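Local coordinates for beta 1-3 glucanase (PDB 5H4E), which probably hydrolyses beta-1,3-glucans, as expected of a family GH64 beta-1,3-glucanase domain, at residues Y77-K80 with A81-S85; P122-N126 with T127-N131; H202-R205 with I206-P209; H254-N258 with D259-N263; G275-T279 with Q280-L284. All coordinates share one frame; numbering follows the deposited sequence.

Interaction 1: residues Y77-K80 with A81-S85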
loop_
_atom_site.group_PDB
_atom_site.type_symbol
_atom_site.label_atom_id
_atom_site.label_comp_id
_atom_site.label_asym_id
_atom_site.label_seq_id
_atom_site.Cartn_x
_atom_site.Cartn_y
_atom_site.Cartn_z
ATOM N N TYR A 77 -8.385 19.793 -1.377
ATOM C CA TYR A 77 -7.443 19.853 -0.282
ATOM C C TYR A 77 -6.012 19.967 -0.788
ATOM O O TYR A 77 -5.069 19.911 0.002
ATOM C CB TYR A 77 -7.580 18.614 0.599
ATOM C CG TYR A 77 -8.934 18.412 1.257
ATOM C CD1 TYR A 77 -9.740 19.487 1.626
ATOM C CD2 TYR A 77 -9.388 17.131 1.534
ATOM C CE1 TYR A 77 -10.977 19.279 2.245
ATOM C CE2 TYR A 77 -10.587 16.914 2.153
ATOM C CZ TYR A 77 -11.387 17.983 2.505
ATOM O OH TYR A 77 -12.588 17.717 3.125
ATOM N N PHE A 78 -5.858 20.131 -2.102
ATOM C CA PHE A 78 -4.547 20.081 -2.744
ATOM C C PHE A 78 -3.837 21.418 -2.792
ATOM O O PHE A 78 -4.472 22.478 -2.781
ATOM C CB PHE A 78 -4.686 19.511 -4.161
ATOM C CG PHE A 78 -4.845 18.025 -4.173
ATOM C CD1 PHE A 78 -3.738 17.200 -4.338
ATOM C CD2 PHE A 78 -6.079 17.446 -3.940
ATOM C CE1 PHE A 78 -3.876 15.816 -4.313
ATOM C CE2 PHE A 78 -6.218 16.069 -3.920
ATOM C CZ PHE A 78 -5.111 15.257 -4.103
ATOM N N CYS A 79 -2.510 21.342 -2.844
ATOM C CA CYS A 79 -1.631 22.508 -2.891
ATOM C C CYS A 79 -0.537 22.296 -3.938
ATOM O O CYS A 79 0.046 21.217 -4.002
ATOM C CB CYS A 79 -1.018 22.760 -1.506
ATOM S SG CYS A 79 0.181 24.128 -1.409
ATOM N N LYS A 80 -0.265 23.303 -4.766
ATOM C CA LYS A 80 0.833 23.208 -5.734
ATOM C C LYS A 80 2.173 23.245 -5.010
ATOM O O LYS A 80 2.333 24.005 -4.057
ATOM C CB LYS A 80 0.782 24.353 -6.753
ATOM C CG LYS A 80 -0.353 24.279 -7.769
ATOM C CD LYS A 80 -0.346 25.489 -8.714
ATOM C CE LYS A 80 -1.438 25.332 -9.769
ATOM N NZ LYS A 80 -1.311 26.248 -10.950
ATOM N N ALA A 81 3.142 22.454 -5.468
ATOM C CA ALA A 81 4.480 22.498 -4.884
ATOM C C ALA A 81 5.072 23.912 -4.990
ATOM O O ALA A 81 5.877 24.330 -4.151
ATOM C CB ALA A 81 5.397 21.490 -5.549
ATOM N N SER A 82 4.651 24.655 -6.009
ATOM C CA SER A 82 5.160 26.006 -6.210
ATOM C C SER A 82 4.630 26.980 -5.154
ATOM O O SER A 82 5.315 27.940 -4.812
ATOM C CB SER A 82 4.822 26.492 -7.622
ATOM O OG SER A 82 3.426 26.526 -7.830
ATOM N N GLN A 83 3.428 26.733 -4.635
ATOM C CA GLN A 83 2.907 27.495 -3.494
ATOM C C GLN A 83 3.620 27.098 -2.199
ATOM O O GLN A 83 4.099 27.948 -1.463
ATOM C CB GLN A 83 1.399 27.297 -3.320
ATOM C CG GLN A 83 0.864 27.909 -2.013
ATOM C CD GLN A 83 -0.663 27.994 -1.943
ATOM O OE1 GLN A 83 -1.368 27.482 -2.813
ATOM N NE2 GLN A 83 -1.175 28.641 -0.897
ATOM N N GLN A 84 3.675 25.799 -1.920
ATOM C CA GLN A 84 4.422 25.305 -0.772
ATOM C C GLN A 84 4.874 23.875 -1.073
ATOM O O GLN A 84 4.042 23.012 -1.351
ATOM C CB GLN A 84 3.578 25.348 0.500
ATOM C CG GLN A 84 4.351 24.960 1.770
ATOM C CD GLN A 84 3.588 25.271 3.043
ATOM O OE1 GLN A 84 3.207 26.416 3.290
ATOM N NE2 GLN A 84 3.352 24.246 3.859
ATOM N N SER A 85 6.181 23.642 -1.036
ATOM C CA SER A 85 6.749 22.385 -1.521
ATOM C C SER A 85 6.851 21.331 -0.426
ATOM O O SER A 85 7.286 20.205 -0.668
ATOM C CB SER A 85 8.134 22.627 -2.118
ATOM O OG SER A 85 9.041 23.065 -1.106
#

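Interaction 2: residues P122-N126 with T127-N131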
loop_
_atom_site.group_PDB
_atom_site.type_symbol
_atom_site.label_atom_id
_atom_site.label_comp_id
_atom_site.label_asym_id
_atom_site.label_seq_id
_atom_site.Cartn_x
_atom_site.Cartn_y
_atom_site.Cartn_z
ATOM N N PRO A 122 -9.346 7.778 -5.324
ATOM C CA PRO A 122 -9.561 7.157 -6.636
ATOM C C PRO A 122 -9.983 5.699 -6.511
ATOM O O PRO A 122 -9.391 4.943 -5.746
ATOM C CB PRO A 122 -8.188 7.266 -7.309
ATOM C CG PRO A 122 -7.526 8.431 -6.623
ATOM C CD PRO A 122 -8.015 8.401 -5.205
ATOM N N ASN A 123 -11.021 5.317 -7.239
ATOM C CA ASN A 123 -11.340 3.913 -7.378
ATOM C C ASN A 123 -11.191 3.555 -8.838
ATOM O O ASN A 123 -12.150 3.644 -9.602
ATOM C CB ASN A 123 -12.750 3.595 -6.888
ATOM C CG ASN A 123 -13.166 2.159 -7.203
ATOM O OD1 ASN A 123 -12.324 1.294 -7.461
ATOM N ND2 ASN A 123 -14.469 1.904 -7.192
ATOM N N LEU A 124 -9.992 3.143 -9.229
ATOM C CA LEU A 124 -9.711 2.952 -10.649
ATOM C C LEU A 124 -10.305 1.656 -11.198
ATOM O O LEU A 124 -10.105 1.333 -12.367
ATOM C CB LEU A 124 -8.205 2.983 -10.899
ATOM C CG LEU A 124 -7.579 4.310 -10.479
ATOM C CD1 LEU A 124 -6.076 4.304 -10.697
ATOM C CD2 LEU A 124 -8.256 5.497 -11.201
ATOM N N ALA A 125 -11.036 0.919 -10.365
ATOM C CA ALA A 125 -11.807 -0.223 -10.857
ATOM C C ALA A 125 -13.042 0.278 -11.612
ATOM O O ALA A 125 -13.616 -0.437 -12.444
ATOM C CB ALA A 125 -12.208 -1.143 -9.708
ATOM N N ASN A 126 -13.445 1.512 -11.317
ATOM C CA ASN A 126 -14.551 2.162 -12.030
ATOM C C ASN A 126 -14.030 3.027 -13.171
ATOM O O ASN A 126 -13.352 4.016 -12.920
ATOM C CB ASN A 126 -15.382 3.014 -11.054
ATOM C CG ASN A 126 -16.533 3.751 -11.744
ATOM O OD1 ASN A 126 -16.951 3.408 -12.867
ATOM N ND2 ASN A 126 -17.052 4.770 -11.072
ATOM N N THR A 127 -14.343 2.679 -14.421
ATOM C CA THR A 127 -13.797 3.443 -15.547
ATOM C C THR A 127 -14.386 4.845 -15.605
ATOM O O THR A 127 -13.822 5.731 -16.257
ATOM C CB THR A 127 -14.028 2.744 -16.923
ATOM O OG1 THR A 127 -15.374 2.264 -17.005
ATOM C CG2 THR A 127 -13.064 1.564 -17.098
ATOM N N SER A 128 -15.492 5.065 -14.903
ATOM C CA SER A 128 -16.064 6.405 -14.820
ATOM C C SER A 128 -15.611 7.199 -13.588
ATOM O O SER A 128 -16.158 8.263 -13.287
ATOM C CB SER A 128 -17.588 6.314 -14.860
ATOM O OG SER A 128 -17.991 5.740 -16.092
ATOM N N ASP A 129 -14.596 6.700 -12.886
ATOM C CA ASP A 129 -13.984 7.474 -11.805
ATOM C C ASP A 129 -13.380 8.769 -12.366
ATOM O O ASP A 129 -12.782 8.762 -13.436
ATOM C CB ASP A 129 -12.909 6.649 -11.096
ATOM C CG ASP A 129 -12.455 7.280 -9.780
ATOM O OD1 ASP A 129 -11.577 8.163 -9.815
ATOM O OD2 ASP A 129 -12.972 6.894 -8.709
ATOM N N PRO A 130 -13.536 9.887 -11.643
ATOM C CA PRO A 130 -13.031 11.192 -12.099
ATOM C C PRO A 130 -11.510 11.257 -12.213
ATOM O O PRO A 130 -10.977 12.152 -12.873
ATOM C CB PRO A 130 -13.517 12.155 -11.008
ATOM C CG PRO A 130 -13.701 11.302 -9.808
ATOM C CD PRO A 130 -14.204 9.991 -10.334
ATOM N N ASN A 131 -10.825 10.308 -11.583
ATOM C CA ASN A 131 -9.369 10.317 -11.537
ATOM C C ASN A 131 -8.708 9.403 -12.567
ATOM O O ASN A 131 -7.486 9.263 -12.577
ATOM C CB ASN A 131 -8.898 9.922 -10.138
ATOM C CG ASN A 131 -9.392 10.879 -9.075
ATOM O OD1 ASN A 131 -8.858 11.976 -8.923
ATOM N ND2 ASN A 131 -10.412 10.471 -8.336
HETATM O O HOH W 1 -16.065 0.108 -14.338
#

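Interaction 3: residues H202-R205 with I206-P209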
loop_
_atom_site.group_PDB
_atom_site.type_symbol
_atom_site.label_atom_id
_atom_site.label_comp_id
_atom_site.label_asym_id
_atom_site.label_seq_id
_atom_site.Cartn_x
_atom_site.Cartn_y
_atom_site.Cartn_z
ATOM N N HIS A 202 -0.889 -0.734 -18.371
ATOM C CA HIS A 202 -1.633 0.211 -19.196
ATOM C C HIS A 202 -0.706 1.374 -19.461
ATOM O O HIS A 202 0.383 1.430 -18.896
ATOM C CB HIS A 202 -2.926 0.672 -18.499
ATOM C CG HIS A 202 -3.942 -0.422 -18.336
ATOM N ND1 HIS A 202 -5.220 -0.341 -18.850
ATOM C CD2 HIS A 202 -3.850 -1.640 -17.751
ATOM C CE1 HIS A 202 -5.879 -1.451 -18.566
ATOM N NE2 HIS A 202 -5.071 -2.256 -17.898
ATOM N N SER A 203 -1.124 2.313 -20.302
ATOM C CA SER A 203 -0.236 3.410 -20.647
ATOM C C SER A 203 -0.023 4.349 -19.449
ATOM O O SER A 203 1.042 4.957 -19.319
ATOM C CB SER A 203 -0.780 4.185 -21.855
ATOM O OG SER A 203 -2.012 4.798 -21.537
ATOM N N ASP A 204 -1.019 4.451 -18.571
ATOM C CA ASP A 204 -0.939 5.385 -17.446
ATOM C C ASP A 204 -0.374 4.765 -16.163
ATOM O O ASP A 204 0.301 5.451 -15.389
ATOM C CB ASP A 204 -2.320 6.002 -17.154
ATOM C CG ASP A 204 -3.372 4.966 -16.799
ATOM O OD1 ASP A 204 -3.251 3.802 -17.234
ATOM O OD2 ASP A 204 -4.329 5.328 -16.086
ATOM N N ARG A 205 -0.645 3.479 -15.934
ATOM C CA ARG A 205 -0.127 2.792 -14.748
ATOM C C ARG A 205 -0.128 1.280 -14.954
ATOM O O ARG A 205 -0.780 0.766 -15.866
ATOM C CB ARG A 205 -0.956 3.154 -13.505
ATOM C CG ARG A 205 -2.333 2.464 -13.425
ATOM C CD ARG A 205 -3.341 3.271 -12.618
ATOM N NE ARG A 205 -3.626 4.527 -13.305
ATOM C CZ ARG A 205 -3.365 5.738 -12.826
ATOM N NH1 ARG A 205 -3.644 6.800 -13.573
ATOM N NH2 ARG A 205 -2.852 5.892 -11.607
ATOM N N ILE A 206 0.597 0.563 -14.107
ATOM C CA ILE A 206 0.465 -0.889 -14.058
ATOM C C ILE A 206 -0.377 -1.275 -12.848
ATOM O O ILE A 206 -0.046 -0.925 -11.709
ATOM C CB ILE A 206 1.827 -1.600 -13.969
ATOM C CG1 ILE A 206 2.736 -1.162 -15.120
ATOM C CG2 ILE A 206 1.631 -3.132 -13.979
ATOM C CD1 ILE A 206 4.202 -1.581 -14.937
ATOM N N TYR A 207 -1.467 -1.992 -13.088
ATOM C CA TYR A 207 -2.349 -2.399 -12.006
ATOM C C TYR A 207 -1.779 -3.578 -11.261
ATOM O O TYR A 207 -1.248 -4.502 -11.861
ATOM C CB TYR A 207 -3.747 -2.743 -12.547
ATOM C CG TYR A 207 -4.430 -1.508 -13.078
ATOM C CD1 TYR A 207 -5.062 -0.632 -12.212
ATOM C CD2 TYR A 207 -4.408 -1.198 -14.439
ATOM C CE1 TYR A 207 -5.665 0.518 -12.670
ATOM C CE2 TYR A 207 -5.006 -0.033 -14.911
ATOM C CZ TYR A 207 -5.640 0.810 -14.023
ATOM O OH TYR A 207 -6.244 1.963 -14.474
ATOM N N ALA A 208 -1.870 -3.535 -9.941
ATOM C CA ALA A 208 -1.664 -4.744 -9.171
ATOM C C ALA A 208 -2.687 -5.790 -9.622
ATOM O O ALA A 208 -3.742 -5.440 -10.187
ATOM C CB ALA A 208 -1.773 -4.443 -7.675
ATOM N N PRO A 209 -2.377 -7.084 -9.412
ATOM C CA PRO A 209 -3.180 -8.177 -9.988
ATOM C C PRO A 209 -4.695 -8.067 -9.781
ATOM O O PRO A 209 -5.454 -8.206 -10.743
ATOM C CB PRO A 209 -2.635 -9.411 -9.268
ATOM C CG PRO A 209 -1.173 -9.098 -9.097
ATOM C CD PRO A 209 -1.158 -7.599 -8.753
HETATM O O HOH W 2 -5.664 2.462 -17.031
#

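Interaction 4: residues H254-N258 with D259-N263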
loop_
_atom_site.group_PDB
_atom_site.type_symbol
_atom_site.label_atom_id
_atom_site.label_comp_id
_atom_site.label_asym_id
_atom_site.label_seq_id
_atom_site.Cartn_x
_atom_site.Cartn_y
_atom_site.Cartn_z
ATOM N N HIS A 254 -2.008 -27.072 11.185
ATOM C CA HIS A 254 -2.423 -28.165 10.319
ATOM C C HIS A 254 -3.848 -27.913 9.853
ATOM O O HIS A 254 -4.605 -27.200 10.507
ATOM C CB HIS A 254 -2.305 -29.531 11.026
ATOM C CG HIS A 254 -3.130 -29.652 12.276
ATOM N ND1 HIS A 254 -3.458 -28.572 13.062
ATOM C CD2 HIS A 254 -3.662 -30.736 12.887
ATOM C CE1 HIS A 254 -4.173 -28.980 14.096
ATOM N NE2 HIS A 254 -4.305 -30.291 14.016
ATOM N N VAL A 255 -4.204 -28.480 8.710
ATOM C CA VAL A 255 -5.537 -28.276 8.163
ATOM C C VAL A 255 -6.463 -29.333 8.742
ATOM O O VAL A 255 -6.199 -30.535 8.629
ATOM C CB VAL A 255 -5.533 -28.336 6.629
ATOM C CG1 VAL A 255 -6.954 -28.337 6.067
ATOM C CG2 VAL A 255 -4.702 -27.180 6.051
ATOM N N VAL A 256 -7.523 -28.875 9.403
ATOM C CA VAL A 256 -8.557 -29.748 9.941
ATOM C C VAL A 256 -9.860 -29.366 9.273
ATOM O O VAL A 256 -10.390 -28.283 9.519
ATOM C CB VAL A 256 -8.708 -29.620 11.464
ATOM C CG1 VAL A 256 -9.700 -30.661 11.974
ATOM C CG2 VAL A 256 -7.366 -29.772 12.146
ATOM N N GLY A 257 -10.359 -30.234 8.405
ATOM C CA GLY A 257 -11.477 -29.880 7.556
ATOM C C GLY A 257 -11.062 -28.791 6.588
ATOM O O GLY A 257 -10.196 -29.006 5.739
ATOM N N ASN A 258 -11.671 -27.614 6.717
ATOM C CA ASN A 258 -11.358 -26.491 5.836
ATOM C C ASN A 258 -10.625 -25.375 6.568
ATOM O O ASN A 258 -10.296 -24.344 5.975
ATOM C CB ASN A 258 -12.639 -25.936 5.201
ATOM C CG ASN A 258 -12.596 -25.962 3.685
ATOM O OD1 ASN A 258 -11.930 -26.811 3.080
ATOM N ND2 ASN A 258 -13.292 -25.021 3.060
ATOM N N ASP A 259 -10.394 -25.580 7.860
ATOM C CA ASP A 259 -9.691 -24.617 8.694
ATOM C C ASP A 259 -8.207 -24.918 8.789
ATOM O O ASP A 259 -7.807 -26.082 8.760
ATOM C CB ASP A 259 -10.262 -24.597 10.113
ATOM C CG ASP A 259 -11.712 -24.185 10.155
ATOM O OD1 ASP A 259 -12.140 -23.410 9.274
ATOM O OD2 ASP A 259 -12.414 -24.633 11.081
ATOM N N PHE A 260 -7.409 -23.864 8.940
ATOM C CA PHE A 260 -5.990 -23.993 9.228
ATOM C C PHE A 260 -5.827 -23.650 10.693
ATOM O O PHE A 260 -5.974 -22.491 11.073
ATOM C CB PHE A 260 -5.132 -23.052 8.362
ATOM C CG PHE A 260 -3.846 -23.675 7.863
ATOM C CD1 PHE A 260 -3.543 -23.697 6.510
ATOM C CD2 PHE A 260 -2.995 -24.322 8.746
ATOM C CE1 PHE A 260 -2.360 -24.270 6.063
ATOM C CE2 PHE A 260 -1.822 -24.920 8.307
ATOM C CZ PHE A 260 -1.504 -24.899 6.967
ATOM N N VAL A 261 -5.541 -24.655 11.516
ATOM C CA VAL A 261 -5.508 -24.488 12.970
ATOM C C VAL A 261 -4.097 -24.517 13.558
ATOM O O VAL A 261 -3.323 -25.447 13.316
ATOM C CB VAL A 261 -6.351 -25.587 13.660
ATOM C CG1 VAL A 261 -6.771 -25.140 15.047
ATOM C CG2 VAL A 261 -7.562 -25.933 12.797
ATOM N N PHE A 262 -3.774 -23.499 14.348
ATOM C CA PHE A 262 -2.441 -23.353 14.905
ATOM C C PHE A 262 -2.427 -23.365 16.428
ATOM O O PHE A 262 -3.423 -23.065 17.094
ATOM C CB PHE A 262 -1.784 -22.044 14.427
ATOM C CG PHE A 262 -1.474 -22.008 12.948
ATOM C CD1 PHE A 262 -2.487 -21.831 12.018
ATOM C CD2 PHE A 262 -0.161 -22.120 12.496
ATOM C CE1 PHE A 262 -2.208 -21.777 10.670
ATOM C CE2 PHE A 262 0.126 -22.076 11.142
ATOM C CZ PHE A 262 -0.895 -21.910 10.228
ATOM N N ASN A 263 -1.268 -23.705 16.969
ATOM C CA ASN A 263 -0.990 -23.496 18.377
ATOM C C ASN A 263 0.132 -22.482 18.505
ATOM O O ASN A 263 0.703 -22.060 17.500
ATOM C CB ASN A 263 -0.629 -24.811 19.067
ATOM C CG ASN A 263 0.726 -25.358 18.640
ATOM O OD1 ASN A 263 1.317 -24.921 17.647
ATOM N ND2 ASN A 263 1.212 -26.352 19.383
#

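Interaction 5: residues G275-T279 with Q280-L284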
loop_
_atom_site.group_PDB
_atom_site.type_symbol
_atom_site.label_atom_id
_atom_site.label_comp_id
_atom_site.label_asym_id
_atom_site.label_seq_id
_atom_site.Cartn_x
_atom_site.Cartn_y
_atom_site.Cartn_z
ATOM N N GLY A 275 -11.342 -21.251 6.931
ATOM C CA GLY A 275 -11.595 -21.508 5.529
ATOM C C GLY A 275 -10.345 -21.613 4.678
ATOM O O GLY A 275 -9.213 -21.443 5.156
ATOM N N LYS A 276 -10.570 -21.917 3.406
ATOM C CA LYS A 276 -9.516 -22.009 2.412
ATOM C C LYS A 276 -9.585 -20.782 1.502
ATOM O O LYS A 276 -10.651 -20.471 0.960
ATOM C CB LYS A 276 -9.657 -23.298 1.609
ATOM C CG LYS A 276 -8.698 -23.407 0.456
ATOM C CD LYS A 276 -8.723 -24.791 -0.176
ATOM C CE LYS A 276 -10.019 -25.053 -0.902
ATOM N NZ LYS A 276 -10.006 -26.419 -1.493
ATOM N N PRO A 277 -8.455 -20.068 1.345
ATOM C CA PRO A 277 -8.491 -18.776 0.635
ATOM C C PRO A 277 -8.752 -18.878 -0.870
ATOM O O PRO A 277 -8.384 -19.867 -1.506
ATOM C CB PRO A 277 -7.095 -18.195 0.894
ATOM C CG PRO A 277 -6.224 -19.385 1.122
ATOM C CD PRO A 277 -7.099 -20.412 1.812
ATOM N N SER A 278 -9.400 -17.857 -1.423
ATOM C CA SER A 278 -9.486 -17.702 -2.862
ATOM C C SER A 278 -8.202 -17.076 -3.380
ATOM O O SER A 278 -7.354 -16.626 -2.596
ATOM C CB SER A 278 -10.671 -16.817 -3.241
ATOM O OG SER A 278 -10.491 -15.521 -2.686
ATOM N N THR A 279 -8.079 -17.031 -4.698
ATOM C CA THR A 279 -6.991 -16.315 -5.348
ATOM C C THR A 279 -7.028 -14.833 -4.959
ATOM O O THR A 279 -5.982 -14.215 -4.736
ATOM C CB THR A 279 -7.058 -16.511 -6.888
ATOM O OG1 THR A 279 -6.517 -17.800 -7.218
ATOM C CG2 THR A 279 -6.262 -15.454 -7.641
ATOM N N GLN A 280 -8.232 -14.277 -4.842
ATOM C CA GLN A 280 -8.364 -12.858 -4.508
ATOM C C GLN A 280 -7.930 -12.607 -3.073
ATOM O O GLN A 280 -7.310 -11.600 -2.781
ATOM C CB GLN A 280 -9.802 -12.365 -4.710
ATOM C CG GLN A 280 -10.237 -12.298 -6.169
ATOM C CD GLN A 280 -10.390 -13.670 -6.787
ATOM O OE1 GLN A 280 -11.052 -14.545 -6.221
ATOM N NE2 GLN A 280 -9.757 -13.878 -7.933
ATOM N N GLU A 281 -8.246 -13.530 -2.171
ATOM C CA GLU A 281 -7.870 -13.341 -0.782
ATOM C C GLU A 281 -6.355 -13.405 -0.595
ATOM O O GLU A 281 -5.797 -12.706 0.256
ATOM C CB GLU A 281 -8.572 -14.370 0.104
ATOM C CG GLU A 281 -10.014 -13.970 0.372
ATOM C CD GLU A 281 -10.853 -15.068 0.990
ATOM O OE1 GLU A 281 -10.557 -16.259 0.759
ATOM O OE2 GLU A 281 -11.824 -14.734 1.703
ATOM N N VAL A 282 -5.688 -14.240 -1.385
ATOM C CA VAL A 282 -4.225 -14.271 -1.360
ATOM C C VAL A 282 -3.660 -12.927 -1.826
ATOM O O VAL A 282 -2.856 -12.296 -1.132
ATOM C CB VAL A 282 -3.677 -15.417 -2.234
ATOM C CG1 VAL A 282 -2.169 -15.241 -2.528
ATOM C CG2 VAL A 282 -3.948 -16.753 -1.559
ATOM N N LEU A 283 -4.111 -12.477 -2.989
ATOM C CA LEU A 283 -3.587 -11.252 -3.592
ATOM C C LEU A 283 -3.880 -10.013 -2.773
ATOM O O LEU A 283 -3.051 -9.090 -2.706
ATOM C CB LEU A 283 -4.156 -11.089 -5.004
ATOM C CG LEU A 283 -3.627 -12.145 -5.964
ATOM C CD1 LEU A 283 -4.397 -12.119 -7.259
ATOM C CD2 LEU A 283 -2.132 -11.917 -6.208
ATOM N N LEU A 284 -5.037 -10.000 -2.117
ATOM C CA LEU A 284 -5.493 -8.799 -1.419
ATOM C C LEU A 284 -5.293 -8.829 0.088
ATOM O O LEU A 284 -5.286 -7.782 0.734
ATOM C CB LEU A 284 -6.966 -8.562 -1.724
ATOM C CG LEU A 284 -7.261 -8.276 -3.195
ATOM C CD1 LEU A 284 -8.768 -8.250 -3.443
ATOM C CD2 LEU A 284 -6.620 -6.978 -3.634
HETATM O O HOH W 3 -12.202 -18.348 1.063
#

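Interaction 1: residues Y77-K80 with A81-S85
A single helical turn that closes strand 79-80 is folded round the carbonyl of Lys80, whose oxygen serves two backbone amides of the following loop. Gln84 N reaches Lys80 O at 3.1 Å and almost straight, with an N-H...O angle of 169°. Gln83 N lies as near to Lys80 O, at 3.0 Å, but its angle of 126° makes that bond weak. On the strand side, Cys79 holds its thiol anti to the backbone N (chi1 177°), which brings SG against the turn. There the buried SG lies alongside the extended Gln83 chain, 3.9 Å from Gln83 CG, and it also meets Gln84 CB at 4.1 Å. On another flank of the turn, the hydroxyl of Ser82 rests by the root of the Lys80 chain, with Ser82 OG 3.6 Å from Lys80 CB, while OG is hydrogen-bonded to Asp24. The Lys80 chain then runs outward. Strand 79-80 pairs with strand 26-33, and Gln84 O bonds to Trp28 NE1. Residues 81-83 take helical backbone angles but no helix follows: an isolated alpha-turn joining strand 79-80 to strand 86-92.

Interaction 2: residues P122-N126 with T127-N131
Asp129 reaches back across the loop between strands 117-120 and 136-144 to take the backbone N-H of Asn123 on OD2, at 2.9 Å and 164°. The donor comes from above the carboxylate plane. The other oxygen is gripped twice: Asp129 OD1 accepts from Asn131 N at 2.9 Å and from Asn131 ND2 at 3.0 Å, the ND2 donor meeting the syn lone pair of Asp129 OD1. With CG anti to the backbone N (chi1 -167°), the carboxylate turns inward and its three bonds fix its rotation. This is the close-packed side. The amide of the buried Asn131 lies across the Pro122 ring, with Asn131 ND2 3.9 Å from Pro122 CG, and its OD1 is hydrogen-bonded to Tyr106 N. Pro122 and Leu124 also rest on Phe136 of strand 136-144.

The far end is looser and wetter. Asn126 curls its amide over the next turn, so that Asn126 OD1 takes Ser128 N at 3.0 Å, while Asn126 O accepts Asp129 N at the same distance. A water spans Asn126, giving to Ala125 O and accepting from Thr127 N; Ala125 and Thr127 are both exposed. Turns 123-126 and 126-129 share Asn126, and Asx turns start at Asn123 and Asp129: two linked type I beta turns with Asx turns, in a surface loop whose Asn and Asp side chains bond to backbone amides.

Interaction 3: residues H202-R205 with I206-P209
The aromatic contact is a T-shaped pair in which the edge of Tyr207 points at the face of His202. The ring planes stand at 88° and the centroids are 4.8 Å apart; the closest carbons are His202 CD2 and Tyr207 CD2, at 3.4 Å. A CH-pi contact adds to it: Arg205 CG sits over a face of the phenol ring, 3.9 Å from the Tyr207 centroid, and Arg205 CD lies 3.6 Å from Tyr207 CE1. The Arg205 chain bends at chi3 (65°), turning its guanidinium from the phenol back toward Asp204.

Charge comes next. Arg205 grips Asp204 side-on, with NE and NH1 each 3.0 Å from Asp204 OD2, both reaching that oxygen from the same face of the carboxylate. Gln157 OE1 and Ile134 O take further guanidinium hydrogens.

Polar bridging is done by a water that donates to Asp204 OD1 at 2.8 Å and hydrogen-bonds to Tyr207 OH at 2.7 Å. Strand 206-207 pairs with strand 157-158. The water thus ties Asp204 to the Tyr207 hydroxyl, the ion pair fixes carboxylate and guanidinium beside it, and the phenol ring lies between the imidazole face at its edge and the Arg205 methylenes over its face; the carboxylate would probably help keep the buried guanidinium charged.

Interaction 4: residues H254-N258 with D259-N263
His254 and Val261 form an antiparallel hydrogen-bonded pair near the end of the beta hairpin 249-256/259-264, and here the histidine side chain joins the ladder. Val261 O accepts from His254 N at 3.0 Å and also from His254 ND1 at 3.1 Å, the two donors reaching it from opposite faces of the carbonyl plane. The chi1 of 59° puts the imidazole between its backbone N and carbonyl carbon, where ND1 reaches across to Val261 O with that oxygen in the ring plane, which implies a proton on ND1. In the return bond Val261 N gives to His254 O at 2.9 Å.

The next pair, Val255 and Phe260, is non-hydrogen-bonded and puts both side chains on the other face of the sheet. There Val255 CG2 stands over the phenyl face, 3.8 Å from the Phe260 centroid. Val256 and Asp259 then close the ladder around a type II' turn, in which Gly257 takes the positive phi.

Farther out, the Phe260 ring meets Tyr234 edge-to-face, and backbone bonds from Phe260 and Phe262 carry the sheet on to strand 271-273. The His254 ring meets Tyr269. On the histidine's side of the sheet, the valine methyls Val256 CG2 and Val261 CG2 touch at 3.9 Å.

Interaction 5: residues G275-T279 with Q280-L284
Ser278 and Glu281 form a capping box at the start of helix 279-284, each side chain taking the backbone N-H of the other. Glu281 N gives to Ser278 OG at 3.0 Å, and Ser278 N gives to Glu281 OE1 at 2.9 Å with an angle of 162°. The serine hydroxyl, held between its backbone N and carbonyl carbon (chi1 62°), is thereby placed over the first turn at the N-cap. The glutamate chain runs extended beyond CG back along the helix start, and Ser278 N meets OE1 on its anti side, 21° out of the carboxylate plane.

Regular helix bonds follow. Val282 N reaches Ser278 O at 3.2 Å and Leu283 N reaches Thr279 O at 3.1 Å, so the first turn is closed both by side chains and by backbone.

A water extends the box upstream, donating to Glu281 OE1 and to Lys276 O. Glu281 OE2 is bonded to Ile288 N, so both carboxylate oxygens are engaged; the helix N-terminus would be expected to favour its negative charge. Thr279 OG1 is hydrogen-bonded to Asp227 OD1 and Phe226 N, and Gln280 NE2 to Phe216 O and Ala223 O.

Apolar contacts complete the junction. Pro277 CB lies 4.2 Å from Val282 CG2, and the proline also packs on Tyr234 of helix 227-236, while Val282 touches Ile230 there and Phe307 of helix 294-309. Thr279 and Leu283, one turn apart, lie side by side and point the same way, with Thr279 CG2 3.8 Å from Leu283 CD1.

All five contacts are local and follow one another along the chain. Interactions 1 and 4 are the most distant pair, their centres about 52 Å apart on opposite sides of the chain's centre. Interaction 1 starts on strand 79-80 of the large antiparallel sheet and stands apart, its nearest atoms about 7 Å from interaction 2. The others touch in series: Leu124 of interaction 2 packs on Arg205 and Tyr207 of interaction 3, Pro209 meets Leu283 of interaction 5, and Asp259 OD1 of interaction 4 accepts a weak hydrogen bond from Gly275 N. Loops 122-131 and 202-209 and the capped helix 279-284 thus lead to the four-stranded sheet within the one beta-1,3-glucanase domain.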